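Local coordinates for protein CCMAN5 (Cellulosimicrobium cellulans, PDB 2XSG) that hydrolyses alpha-linked mannose residues as a family 92 glycoside hydrolase and can be used to give yeast-made lysosomal enzymes their mannose-6-phosphate modification, at residues A[646-651]-A[657-662]; A[24-29]-A[653-658]; A[17-22]-A[315-320]. All coordinates share one frame; numbering follows the deposited sequence.

Contact 1 (A[646-651]-A[657-662]); sequences KVYRLD and PTMDND. With CA (calcium ion), chain C.
Met659 lays the end of its side chain against Val647 and beside the ring of Tyr648, so a single thioether joins two parts of one long loop. The methyl CE does most of the touching: it lies 3.6 Å from Val647 CG1, while the sulfur, Met659 SD, stays 3.8 Å from the same Val647 CG1. With CG anti to the backbone N (chi1 176°) and the chain extended beyond it, Met659 reaches straight across toward the 646-651 segment and meets both Val647 and Tyr648 at about a right angle. The same methyl, Met659 CE, comes obliquely to the ring of Tyr648, 4.0 Å from Tyr648 CZ. Because the hydroxyl of Tyr648 is hydrogen-bonded to the carbonyl of Met666, and its ring meets those of Tyr615 and Phe670, the aromatic wall offered to Met659 is fixed from several directions.

Three residues on from Met659, Asp662 reaches a metal. Asp662 OD2 binds the calcium ion at 2.5 Å. A water takes another position, its oxygen also 2.5 Å from the calcium ion, and donates a hydrogen bond to Asp660 O at 2.9 Å. The backbone of Asp660 thus acts as a second shell that helps to orient the water. Asn588 and Glu589 supply further ligand atoms. The apolar contact of Met659 therefore lies in the same loop that gives Asp662 to the calcium site, within the catalytic domain of this family 92 glycoside hydrolase.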
ATOM      1  N   LYS A 646     -16.284  12.418   6.271  1.00  7.41           N
ATOM      2  CA  LYS A 646     -15.797  11.787   5.044  1.00  7.54           C
ATOM      3  C   LYS A 646     -14.659  10.857   5.417  1.00  7.08           C
ATOM      4  O   LYS A 646     -13.811  11.196   6.244  1.00  7.04           O
ATOM      5  CB  LYS A 646     -15.273  12.806   4.035  1.00  7.38           C
ATOM      6  CG  LYS A 646     -16.274  13.804   3.507  1.00  8.14           C
ATOM      7  CD  LYS A 646     -15.673  14.501   2.272  1.00 10.10           C
ATOM      8  CE  LYS A 646     -16.718  14.775   1.198  1.00 11.20           C
ATOM      9  NZ  LYS A 646     -16.116  15.634   0.122  1.00 14.08           N
ATOM     10  N   VAL A 647     -14.635   9.691   4.787  1.00  7.08           N
ATOM     11  CA  VAL A 647     -13.596   8.695   5.048  1.00  5.75           C
ATOM     12  C   VAL A 647     -12.342   9.112   4.288  1.00  5.44           C
ATOM     13  O   VAL A 647     -11.230   9.002   4.795  1.00  4.92           O
ATOM     14  CB  VAL A 647     -14.102   7.277   4.659  1.00  5.45           C
ATOM     15  CG1 VAL A 647     -12.964   6.253   4.563  1.00  5.28           C
ATOM     16  CG2 VAL A 647     -15.138   6.810   5.660  1.00  4.35           C
ATOM     17  N   TYR A 648     -12.551   9.605   3.072  1.00  5.42           N
ATOM     18  CA  TYR A 648     -11.494  10.065   2.198  1.00  5.56           C
ATOM     19  C   TYR A 648     -11.627  11.571   1.980  1.00  6.13           C
ATOM     20  O   TYR A 648     -12.700  12.022   1.559  1.00  5.77           O
ATOM     21  CB  TYR A 648     -11.629   9.382   0.838  1.00  5.31           C
ATOM     22  CG  TYR A 648     -11.255   7.926   0.821  1.00  4.41           C
ATOM     23  CD1 TYR A 648     -12.172   6.949   1.200  1.00  4.23           C
ATOM     24  CD2 TYR A 648     -10.002   7.519   0.377  1.00  4.42           C
ATOM     25  CE1 TYR A 648     -11.831   5.589   1.185  1.00  5.83           C
ATOM     26  CE2 TYR A 648      -9.651   6.150   0.329  1.00  4.32           C
ATOM     27  CZ  TYR A 648     -10.575   5.200   0.737  1.00  5.08           C
ATOM     28  OH  TYR A 648     -10.242   3.872   0.699  1.00  4.80           O
ATOM     29  N   ARG A 649     -10.557  12.330   2.258  1.00  6.63           N
ATOM     30  CA  ARG A 649     -10.531  13.798   2.036  1.00  7.76           C
ATOM     31  C   ARG A 649      -9.376  14.186   1.118  1.00  7.14           C
ATOM     32  O   ARG A 649      -8.311  13.571   1.187  1.00  6.28           O
ATOM     33  CB  ARG A 649     -10.355  14.591   3.352  1.00  7.72           C
ATOM     34  CG  ARG A 649     -11.241  14.167   4.517  1.00 11.95           C
ATOM     35  CD  ARG A 649     -11.604  15.319   5.457  1.00 15.93           C
ATOM     36  NE  ARG A 649     -13.058  15.276   5.633  1.00 21.93           N
ATOM     37  CZ  ARG A 649     -13.741  15.753   6.673  1.00 24.78           C
ATOM     38  NH1 ARG A 649     -13.111  16.323   7.689  1.00 25.03           N
ATOM     39  NH2 ARG A 649     -15.074  15.635   6.697  1.00 26.20           N
ATOM     40  N   LEU A 650      -9.564  15.228   0.298  1.00  6.89           N
ATOM     41  CA  LEU A 650      -8.436  15.821  -0.403  1.00  6.76           C
ATOM     42  C   LEU A 650      -7.812  16.843   0.550  1.00  7.34           C
ATOM     43  O   LEU A 650      -8.005  18.058   0.412  1.00  7.61           O
ATOM     44  CB  LEU A 650      -8.833  16.465  -1.744  1.00  6.65           C
ATOM     45  CG  LEU A 650      -7.648  16.746  -2.685  1.00  5.92           C
ATOM     46  CD1 LEU A 650      -7.115  15.466  -3.338  1.00  5.75           C
ATOM     47  CD2 LEU A 650      -8.025  17.765  -3.758  1.00  7.03           C
ATOM     48  N   ASP A 651      -7.070  16.314   1.519  1.00  6.73           N
ATOM     49  CA  ASP A 651      -6.482  17.070   2.599  1.00  6.42           C
ATOM     50  C   ASP A 651      -5.265  16.308   3.082  1.00  6.73           C
ATOM     51  O   ASP A 651      -5.198  15.077   2.928  1.00  6.44           O
ATOM     52  CB  ASP A 651      -7.477  17.154   3.768  1.00  6.94           C
ATOM     53  CG  ASP A 651      -7.095  18.207   4.775  1.00  6.89           C
ATOM     54  OD1 ASP A 651      -7.250  19.401   4.450  1.00  7.13           O
ATOM     55  OD2 ASP A 651      -6.610  17.854   5.869  1.00  6.26           O
ATOM     56  N   PRO A 657      -8.589   9.147  11.110  1.00  2.68           N
ATOM     57  CA  PRO A 657      -7.476   8.922  12.029  1.00  3.10           C
ATOM     58  C   PRO A 657      -7.306   7.399  12.260  1.00  3.13           C
ATOM     59  O   PRO A 657      -8.307   6.691  12.350  1.00  2.49           O
ATOM     60  CB  PRO A 657      -7.934   9.622  13.313  1.00  2.87           C
ATOM     61  CG  PRO A 657      -9.465   9.704  13.180  1.00  2.94           C
ATOM     62  CD  PRO A 657      -9.698   9.904  11.737  1.00  2.20           C
ATOM     63  N   THR A 658      -6.050   6.947  12.364  1.00  3.04           N
ATOM     64  CA  THR A 658      -5.628   5.528  12.455  1.00  3.53           C
ATOM     65  C   THR A 658      -5.728   4.718  11.145  1.00  3.59           C
ATOM     66  O   THR A 658      -5.256   3.570  11.075  1.00  3.76           O
ATOM     67  CB  THR A 658      -6.396   4.697  13.513  1.00  3.32           C
ATOM     68  OG1 THR A 658      -7.708   4.410  13.008  1.00  4.58           O
ATOM     69  CG2 THR A 658      -6.464   5.376  14.882  1.00  3.04           C
ATOM     70  N   MET A 659      -6.372   5.276  10.136  1.00  3.32           N
ATOM     71  CA  MET A 659      -6.621   4.539   8.904  1.00  3.65           C
ATOM     72  C   MET A 659      -5.397   4.576   7.986  1.00  3.55           C
ATOM     73  O   MET A 659      -5.280   5.443   7.137  1.00  3.88           O
ATOM     74  CB  MET A 659      -7.858   5.108   8.207  1.00  4.06           C
ATOM     75  CG  MET A 659      -8.192   4.484   6.845  1.00  4.41           C
ATOM     76  SD  MET A 659      -9.712   5.235   6.243  1.00  4.89           S
ATOM     77  CE  MET A 659      -9.791   4.545   4.595  1.00  2.00           C
ATOM     78  N   ASP A 660      -4.461   3.653   8.195  1.00  3.67           N
ATOM     79  CA  ASP A 660      -3.235   3.617   7.400  1.00  3.95           C
ATOM     80  C   ASP A 660      -3.594   3.164   5.999  1.00  3.66           C
ATOM     81  O   ASP A 660      -4.492   2.350   5.835  1.00  3.81           O
ATOM     82  CB  ASP A 660      -2.232   2.646   8.024  1.00  3.86           C
ATOM     83  CG  ASP A 660      -1.733   3.116   9.373  1.00  6.34           C
ATOM     84  OD1 ASP A 660      -1.707   4.349   9.592  1.00  7.36           O
ATOM     85  OD2 ASP A 660      -1.387   2.261  10.225  1.00  9.02           O
ATOM     86  N   ASN A 661      -2.929   3.721   4.992  1.00  3.35           N
ATOM     87  CA  ASN A 661      -3.181   3.328   3.604  1.00  3.15           C
ATOM     88  C   ASN A 661      -2.769   1.852   3.374  1.00  3.52           C
ATOM     89  O   ASN A 661      -3.394   1.138   2.569  1.00  3.16           O
ATOM     90  CB  ASN A 661      -2.414   4.257   2.648  1.00  2.50           C
ATOM     91  CG  ASN A 661      -3.054   4.361   1.263  1.00  3.63           C
ATOM     92  OD1 ASN A 661      -3.774   3.452   0.809  1.00  2.21           O
ATOM     93  ND2 ASN A 661      -2.785   5.479   0.576  1.00  3.07           N
ATOM     94  N   ASP A 662      -1.731   1.416   4.098  1.00  2.78           N
ATOM     95  CA  ASP A 662      -1.140   0.066   3.970  1.00  2.87           C
ATOM     96  C   ASP A 662      -0.683  -0.252   2.542  1.00  2.74           C
ATOM     97  O   ASP A 662      -1.366  -0.965   1.791  1.00  2.00           O
ATOM     98  CB  ASP A 662      -2.093  -1.025   4.486  1.00  3.34           C
ATOM     99  CG  ASP A 662      -2.465  -0.837   5.962  1.00  4.71           C
ATOM    100  OD1 ASP A 662      -1.564  -0.707   6.818  1.00  5.67           O
ATOM    101  OD2 ASP A 662      -3.674  -0.844   6.265  1.00  3.78           O
TER
HETATM  102 CA    CA C1772      -4.965  -1.369   8.343  1.00 30.05          CA
HETATM  103  O   HOH W   1      -6.001   0.774   7.766  1.00  7.52           O

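Contact 2 (A[24-29]-A[653-658]); sequences GNDMPA and RGMLPT
Gly24 and Met655 form the inner shell of the contact, with Gly24 CA packed 3.7 Å from Met655 CG. The backbones come close here, Gly24 CA being 5.3 Å from Met655 CA, and the approach depends on a missing side chain. A beta carbon on Gly24 would sit about 3.3 Å from Met655 CG and, at the backbone angles adopted, would also press on the carbonyl oxygen of the preceding residue. Glycine is therefore called for twice over, by the turn of the chain and by the neighbour.

Met655 does not run out straight. Its CG lies beside the backbone N, and the bend of the chain at chi2 (-76°) leaves CG as the packing atom, while the methyl, Met655 CE, comes only within a loose 4.4 Å of Asp26 OD2. Among the other neighbours of this thioether are Tyr648, beside the sulfur, and Asn661, beside the methyl, both from the loop that leads to the calcium.

Further out, hydrogen bonds set the position of the glycine segment. Asp26 OD2 accepts from Asn661 ND2, and Asn25 ND2 donates to Asp660 OD1. Backbone bonds between Gly24 and Asn661 and between Met655 and Phe23 add to these ties, so the apolar touch is framed by polar pairs. Such buried meeting of an N-terminal loop with a loop of the catalytic part is in keeping with the closely joined two-domain build of family 92 glycoside hydrolases.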
ATOM      1  N   GLY A  24      -3.277   8.536   7.634  1.00  3.38           N
ATOM      2  CA  GLY A  24      -2.932   7.825   6.410  1.00  3.08           C
ATOM      3  C   GLY A  24      -1.521   7.264   6.367  1.00  2.79           C
ATOM      4  O   GLY A  24      -1.301   6.216   5.775  1.00  2.55           O
ATOM      5  N   ASN A  25      -0.577   7.965   6.997  1.00  2.32           N
ATOM      6  CA  ASN A  25       0.842   7.591   7.002  1.00  2.47           C
ATOM      7  C   ASN A  25       1.468   7.479   5.617  1.00  2.41           C
ATOM      8  O   ASN A  25       2.285   6.609   5.372  1.00  2.24           O
ATOM      9  CB  ASN A  25       1.111   6.367   7.887  1.00  2.34           C
ATOM     10  CG  ASN A  25       1.116   6.730   9.373  1.00  4.37           C
ATOM     11  OD1 ASN A  25       1.933   7.542   9.817  1.00  3.15           O
ATOM     12  ND2 ASN A  25       0.207   6.129  10.145  1.00  2.62           N
ATOM     13  N   ASP A  26       1.054   8.368   4.715  1.00  3.08           N
ATOM     14  CA  ASP A  26       1.666   8.483   3.397  1.00  3.20           C
ATOM     15  C   ASP A  26       2.709   9.596   3.355  1.00  3.49           C
ATOM     16  O   ASP A  26       2.815  10.414   4.285  1.00  3.32           O
ATOM     17  CB  ASP A  26       0.592   8.709   2.334  1.00  3.76           C
ATOM     18  CG  ASP A  26      -0.108   7.427   1.943  1.00  3.73           C
ATOM     19  OD1 ASP A  26       0.567   6.350   1.855  1.00  5.69           O
ATOM     20  OD2 ASP A  26      -1.330   7.489   1.732  1.00  2.99           O
ATOM     21  N   MET A  27       3.474   9.623   2.276  1.00  3.04           N
ATOM     22  CA  MET A  27       4.618  10.520   2.172  1.00  3.36           C
ATOM     23  C   MET A  27       4.502  11.471   0.975  1.00  3.63           C
ATOM     24  O   MET A  27       3.954  11.101  -0.054  1.00  4.52           O
ATOM     25  CB  MET A  27       5.909   9.698   2.060  1.00  2.94           C
ATOM     26  CG  MET A  27       6.034   8.893   0.761  1.00  3.80           C
ATOM     27  SD  MET A  27       7.388   7.705   0.842  1.00  5.84           S
ATOM     28  CE  MET A  27       6.597   6.404   1.817  1.00  2.93           C
ATOM     29  N   PRO A  28       5.040  12.697   1.104  1.00  3.62           N
ATOM     30  CA  PRO A  28       5.136  13.565  -0.065  1.00  3.20           C
ATOM     31  C   PRO A  28       6.404  13.291  -0.902  1.00  3.38           C
ATOM     32  O   PRO A  28       6.679  14.013  -1.856  1.00  3.24           O
ATOM     33  CB  PRO A  28       5.212  14.952   0.559  1.00  3.32           C
ATOM     34  CG  PRO A  28       6.004  14.715   1.821  1.00  3.78           C
ATOM     35  CD  PRO A  28       5.571  13.347   2.321  1.00  2.51           C
ATOM     36  N   ALA A  29       7.152  12.247  -0.543  1.00  3.32           N
ATOM     37  CA  ALA A  29       8.453  11.918  -1.166  1.00  3.06           C
ATOM     38  C   ALA A  29       8.470  11.921  -2.691  1.00  3.21           C
ATOM     39  O   ALA A  29       7.519  11.453  -3.345  1.00  3.57           O
ATOM     40  CB  ALA A  29       8.948  10.563  -0.662  1.00  2.71           C
ATOM     41  N   ARG A 653      -4.890  15.626   6.071  1.00  4.88           N
ATOM     42  CA  ARG A 653      -5.603  14.651   6.869  1.00  4.60           C
ATOM     43  C   ARG A 653      -6.463  13.845   5.885  1.00  4.73           C
ATOM     44  O   ARG A 653      -7.661  14.105   5.735  1.00  4.53           O
ATOM     45  CB  ARG A 653      -6.469  15.338   7.941  1.00  5.74           C
ATOM     46  CG  ARG A 653      -5.708  16.213   8.939  1.00  6.05           C
ATOM     47  CD  ARG A 653      -6.663  16.710  10.058  1.00  8.10           C
ATOM     48  NE  ARG A 653      -5.915  17.282  11.178  1.00 10.93           N
ATOM     49  CZ  ARG A 653      -6.375  17.380  12.427  1.00 11.84           C
ATOM     50  NH1 ARG A 653      -7.586  16.938  12.735  1.00  9.59           N
ATOM     51  NH2 ARG A 653      -5.621  17.925  13.375  1.00 12.35           N
ATOM     52  N   GLY A 654      -5.835  12.891   5.194  1.00  4.40           N
ATOM     53  CA  GLY A 654      -6.424  12.255   4.004  1.00  4.89           C
ATOM     54  C   GLY A 654      -7.394  11.114   4.267  1.00  5.57           C
ATOM     55  O   GLY A 654      -8.388  10.963   3.539  1.00  6.41           O
ATOM     56  N   MET A 655      -7.107  10.308   5.295  1.00  5.05           N
ATOM     57  CA  MET A 655      -7.990   9.231   5.699  1.00  4.93           C
ATOM     58  C   MET A 655      -8.491   9.524   7.100  1.00  4.40           C
ATOM     59  O   MET A 655      -8.039  10.472   7.748  1.00  3.74           O
ATOM     60  CB  MET A 655      -7.226   7.892   5.745  1.00  5.25           C
ATOM     61  CG  MET A 655      -6.216   7.664   4.646  1.00  7.97           C
ATOM     62  SD  MET A 655      -7.052   7.252   3.141  1.00 13.73           S
ATOM     63  CE  MET A 655      -5.668   6.722   2.139  1.00 12.68           C
ATOM     64  N   LEU A 656      -9.370   8.653   7.590  1.00  3.43           N
ATOM     65  CA  LEU A 656      -9.755   8.664   8.997  1.00  3.04           C
ATOM     66  C   LEU A 656      -8.509   8.596   9.885  1.00  2.93           C
ATOM     67  O   LEU A 656      -7.492   8.033   9.469  1.00  3.07           O
ATOM     68  CB  LEU A 656     -10.649   7.469   9.298  1.00  2.47           C
ATOM     69  CG  LEU A 656     -12.029   7.469   8.616  1.00  2.81           C
ATOM     70  CD1 LEU A 656     -12.696   6.135   8.836  1.00  3.69           C
ATOM     71  CD2 LEU A 656     -12.897   8.608   9.135  1.00  3.85           C
ATOM     72  N   PRO A 657      -8.589   9.147  11.110  1.00  2.68           N
ATOM     73  CA  PRO A 657      -7.476   8.922  12.029  1.00  3.10           C
ATOM     74  C   PRO A 657      -7.306   7.399  12.260  1.00  3.13           C
ATOM     75  O   PRO A 657      -8.307   6.691  12.350  1.00  2.49           O
ATOM     76  CB  PRO A 657      -7.934   9.622  13.313  1.00  2.87           C
ATOM     77  CG  PRO A 657      -9.465   9.704  13.180  1.00  2.94           C
ATOM     78  CD  PRO A 657      -9.698   9.904  11.737  1.00  2.20           C
ATOM     79  N   THR A 658      -6.050   6.947  12.364  1.00  3.04           N
ATOM     80  CA  THR A 658      -5.628   5.528  12.455  1.00  3.53           C
ATOM     81  C   THR A 658      -5.728   4.718  11.145  1.00  3.59           C
ATOM     82  O   THR A 658      -5.256   3.570  11.075  1.00  3.76           O
ATOM     83  CB  THR A 658      -6.396   4.697  13.513  1.00  3.32           C
ATOM     84  OG1 THR A 658      -7.708   4.410  13.008  1.00  4.58           O
ATOM     85  CG2 THR A 658      -6.464   5.376  14.882  1.00  3.04           C
TER

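Contact 3 (A[17-22]-A[315-320]); sequences VGTEGD and LYRMFA
Arg317 points its guanidinium from helix 306-318 at the loop of residues 17-22, presenting an edge to one partner and meeting the other obliquely. At the edge, Arg317 NH2 donates to Val17 O over 3.2 Å. The N-H...O angle is 157°, and the oxygen lies near the guanidinium plane, so the donor is well aimed although the bond is not short. Thr19 comes to the same nitrogen differently: its methyl, Thr19 CG2, stands 4.2 Å from Arg317 NH2, and the two side chains cross at about a right angle. Thr19 OG1 is turned to Phe16 O instead, which leaves the methyl as the part that meets the arginine.

The arginine gets its direction from a bend at chi2 (-62°), after which the chain runs on extended to the guanidinium. The group is held by more than Val17: NH1 donates to Met27 O, while NE forms a long, weak ion pair with Asp26 OD2. Two carbonyls of the N-terminal loop are thus gripped by separate nitrogens, which fixes the rotation of the flat group. A leucine here would probably leave Val17 O and Met27 O without these donors and Asp26 without its distant positive charge. One buried arginine, reaching from near the end of a helix to backbone carbonyls of a loop remote in sequence, helps to tie the N-terminal region to the helical catalytic domain typical of family 92.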
ATOM      1  N   VAL A  17      -1.781  14.673   0.326  1.00  3.79           N
ATOM      2  CA  VAL A  17      -2.938  13.983   0.867  1.00  3.47           C
ATOM      3  C   VAL A  17      -2.468  12.799   1.695  1.00  3.36           C
ATOM      4  O   VAL A  17      -1.713  11.952   1.209  1.00  3.03           O
ATOM      5  CB  VAL A  17      -3.907  13.546  -0.241  1.00  3.68           C
ATOM      6  CG1 VAL A  17      -4.906  12.476   0.290  1.00  2.68           C
ATOM      7  CG2 VAL A  17      -4.633  14.788  -0.785  1.00  3.92           C
ATOM      8  N   GLY A  18      -2.909  12.762   2.948  1.00  2.73           N
ATOM      9  CA  GLY A  18      -2.547  11.675   3.855  1.00  3.67           C
ATOM     10  C   GLY A  18      -1.212  11.838   4.596  1.00  3.45           C
ATOM     11  O   GLY A  18      -0.772  10.906   5.269  1.00  4.00           O
ATOM     12  N   THR A  19      -0.582  13.010   4.484  1.00  3.40           N
ATOM     13  CA  THR A  19       0.744  13.259   5.094  1.00  3.13           C
ATOM     14  C   THR A  19       0.699  13.960   6.468  1.00  3.44           C
ATOM     15  O   THR A  19       1.748  14.269   7.049  1.00  2.74           O
ATOM     16  CB  THR A  19       1.662  14.065   4.156  1.00  3.26           C
ATOM     17  OG1 THR A  19       1.108  15.377   3.953  1.00  3.13           O
ATOM     18  CG2 THR A  19       1.847  13.338   2.786  1.00  2.52           C
ATOM     19  N   GLU A  20      -0.502  14.221   6.977  1.00  3.40           N
ATOM     20  CA  GLU A  20      -0.640  14.798   8.329  1.00  4.27           C
ATOM     21  C   GLU A  20      -0.799  13.706   9.382  1.00  4.55           C
ATOM     22  O   GLU A  20      -1.594  12.783   9.207  1.00  4.88           O
ATOM     23  CB  GLU A  20      -1.811  15.784   8.416  1.00  3.82           C
ATOM     24  CG  GLU A  20      -1.925  16.483   9.802  1.00  5.44           C
ATOM     25  CD  GLU A  20      -2.632  17.829   9.744  1.00  6.72           C
ATOM     26  OE1 GLU A  20      -2.720  18.407   8.647  1.00  8.12           O
ATOM     27  OE2 GLU A  20      -3.077  18.328  10.802  1.00 10.32           O
ATOM     28  N   GLY A  21      -0.011  13.809  10.449  1.00  4.76           N
ATOM     29  CA  GLY A  21      -0.248  13.069  11.695  1.00  5.40           C
ATOM     30  C   GLY A  21      -0.552  11.610  11.469  1.00  5.33           C
ATOM     31  O   GLY A  21       0.153  10.958  10.733  1.00  5.96           O
ATOM     32  N   ASP A  22      -1.623  11.122  12.089  1.00  5.29           N
ATOM     33  CA  ASP A  22      -2.043   9.726  11.974  1.00  5.27           C
ATOM     34  C   ASP A  22      -3.251   9.595  11.031  1.00  4.65           C
ATOM     35  O   ASP A  22      -4.202   8.878  11.336  1.00  4.46           O
ATOM     36  CB  ASP A  22      -2.368   9.145  13.369  1.00  5.69           C
ATOM     37  CG  ASP A  22      -2.396   7.608  13.382  1.00  8.87           C
ATOM     38  OD1 ASP A  22      -1.878   6.967  12.434  1.00 12.06           O
ATOM     39  OD2 ASP A  22      -2.929   7.031  14.347  1.00 12.89           O
ATOM     40  N   LEU A 315      -4.815   6.989  -7.601  1.00  3.33           N
ATOM     41  CA  LEU A 315      -4.177   6.199  -8.652  1.00  3.00           C
ATOM     42  C   LEU A 315      -2.641   6.273  -8.493  1.00  3.01           C
ATOM     43  O   LEU A 315      -1.932   5.243  -8.584  1.00  2.44           O
ATOM     44  CB  LEU A 315      -4.614   6.650 -10.050  1.00  2.86           C
ATOM     45  CG  LEU A 315      -4.276   5.764 -11.255  1.00  2.78           C
ATOM     46  CD1 LEU A 315      -4.957   4.381 -11.177  1.00  4.34           C
ATOM     47  CD2 LEU A 315      -4.632   6.446 -12.573  1.00  3.53           C
ATOM     48  N   TYR A 316      -2.130   7.479  -8.234  1.00  2.52           N
ATOM     49  CA  TYR A 316      -0.698   7.660  -7.963  1.00  2.15           C
ATOM     50  C   TYR A 316      -0.233   6.734  -6.815  1.00  2.52           C
ATOM     51  O   TYR A 316       0.758   6.044  -6.935  1.00  2.00           O
ATOM     52  CB  TYR A 316      -0.400   9.139  -7.693  1.00  2.39           C
ATOM     53  CG  TYR A 316       0.929   9.441  -7.030  1.00  2.59           C
ATOM     54  CD1 TYR A 316       2.103   9.578  -7.781  1.00  3.52           C
ATOM     55  CD2 TYR A 316       1.010   9.613  -5.652  1.00  2.02           C
ATOM     56  CE1 TYR A 316       3.335   9.861  -7.158  1.00  4.17           C
ATOM     57  CE2 TYR A 316       2.225   9.891  -5.029  1.00  4.06           C
ATOM     58  CZ  TYR A 316       3.382  10.018  -5.783  1.00  3.51           C
ATOM     59  OH  TYR A 316       4.584  10.301  -5.158  1.00  2.98           O
ATOM     60  N   ARG A 317      -0.994   6.709  -5.729  1.00  2.89           N
ATOM     61  CA  ARG A 317      -0.673   5.891  -4.558  1.00  3.71           C
ATOM     62  C   ARG A 317      -0.743   4.383  -4.845  1.00  4.08           C
ATOM     63  O   ARG A 317      -0.054   3.596  -4.194  1.00  4.36           O
ATOM     64  CB  ARG A 317      -1.626   6.224  -3.412  1.00  3.59           C
ATOM     65  CG  ARG A 317      -1.545   7.641  -2.859  1.00  5.05           C
ATOM     66  CD  ARG A 317      -0.180   7.916  -2.273  1.00  6.68           C
ATOM     67  NE  ARG A 317      -0.158   9.161  -1.520  1.00  9.33           N
ATOM     68  CZ  ARG A 317       0.944   9.837  -1.197  1.00  9.44           C
ATOM     69  NH1 ARG A 317       2.144   9.397  -1.563  1.00  9.43           N
ATOM     70  NH2 ARG A 317       0.840  10.963  -0.509  1.00 11.03           N
ATOM     71  N   MET A 318      -1.581   3.988  -5.803  1.00  4.49           N
ATOM     72  CA  MET A 318      -1.705   2.580  -6.201  1.00  6.35           C
ATOM     73  C   MET A 318      -0.437   1.993  -6.847  1.00  6.45           C
ATOM     74  O   MET A 318      -0.204   0.786  -6.760  1.00  7.33           O
ATOM     75  CB  MET A 318      -2.920   2.370  -7.116  1.00  6.39           C
ATOM     76  CG  MET A 318      -3.046   0.938  -7.660  1.00  7.93           C
ATOM     77  SD  MET A 318      -4.439   0.778  -8.816  1.00 12.76           S
ATOM     78  CE  MET A 318      -5.437   2.052  -8.172  1.00 11.46           C
ATOM     79  N   PHE A 319       0.376   2.850  -7.463  1.00  6.56           N
ATOM     80  CA  PHE A 319       1.635   2.438  -8.093  1.00  7.83           C
ATOM     81  C   PHE A 319       2.862   2.775  -7.213  1.00  7.71           C
ATOM     82  O   PHE A 319       3.730   3.549  -7.620  1.00  8.19           O
ATOM     83  CB  PHE A 319       1.771   3.095  -9.491  1.00  8.08           C
ATOM     84  CG  PHE A 319       0.804   2.552 -10.522  1.00  9.28           C
ATOM     85  CD1 PHE A 319       1.188   1.524 -11.385  1.00 13.60           C
ATOM     86  CD2 PHE A 319      -0.478   3.067 -10.634  1.00 11.49           C
ATOM     87  CE1 PHE A 319       0.294   1.009 -12.355  1.00 14.45           C
ATOM     88  CE2 PHE A 319      -1.389   2.565 -11.585  1.00 11.99           C
ATOM     89  CZ  PHE A 319      -1.006   1.539 -12.444  1.00 15.26           C
ATOM     90  N   ALA A 320       2.912   2.207  -6.011  1.00  7.60           N
ATOM     91  CA  ALA A 320       4.049   2.392  -5.100  1.00  7.53           C
ATOM     92  C   ALA A 320       4.681   1.066  -4.667  1.00  7.57           C
ATOM     93  O   ALA A 320       5.894   0.907  -4.756  1.00  8.21           O
ATOM     94  CB  ALA A 320       3.639   3.179  -3.891  1.00  7.34           C
TER

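Overall arrangement
The three contacts form one buried cluster: contacts 1 and 2 are centred about 6 Å apart, contacts 2 and 3 about 6 Å, and contacts 1 and 3 about 9 Å. Along the chain, segments 17-22 and 24-29 come first, then 315-320 at the end of helix 306-318, and last the loop between strand 638-646 and helix 665-675. That loop supplies both sides of contact 1 and one side of contact 2, which share Pro657 and Thr658. The segments of contacts 2 and 3 alternate along the chain; between them they tie the N-terminal loop to two remote parts of the catalytic region, one of them continuing into the calcium site, at the junction of the two domains.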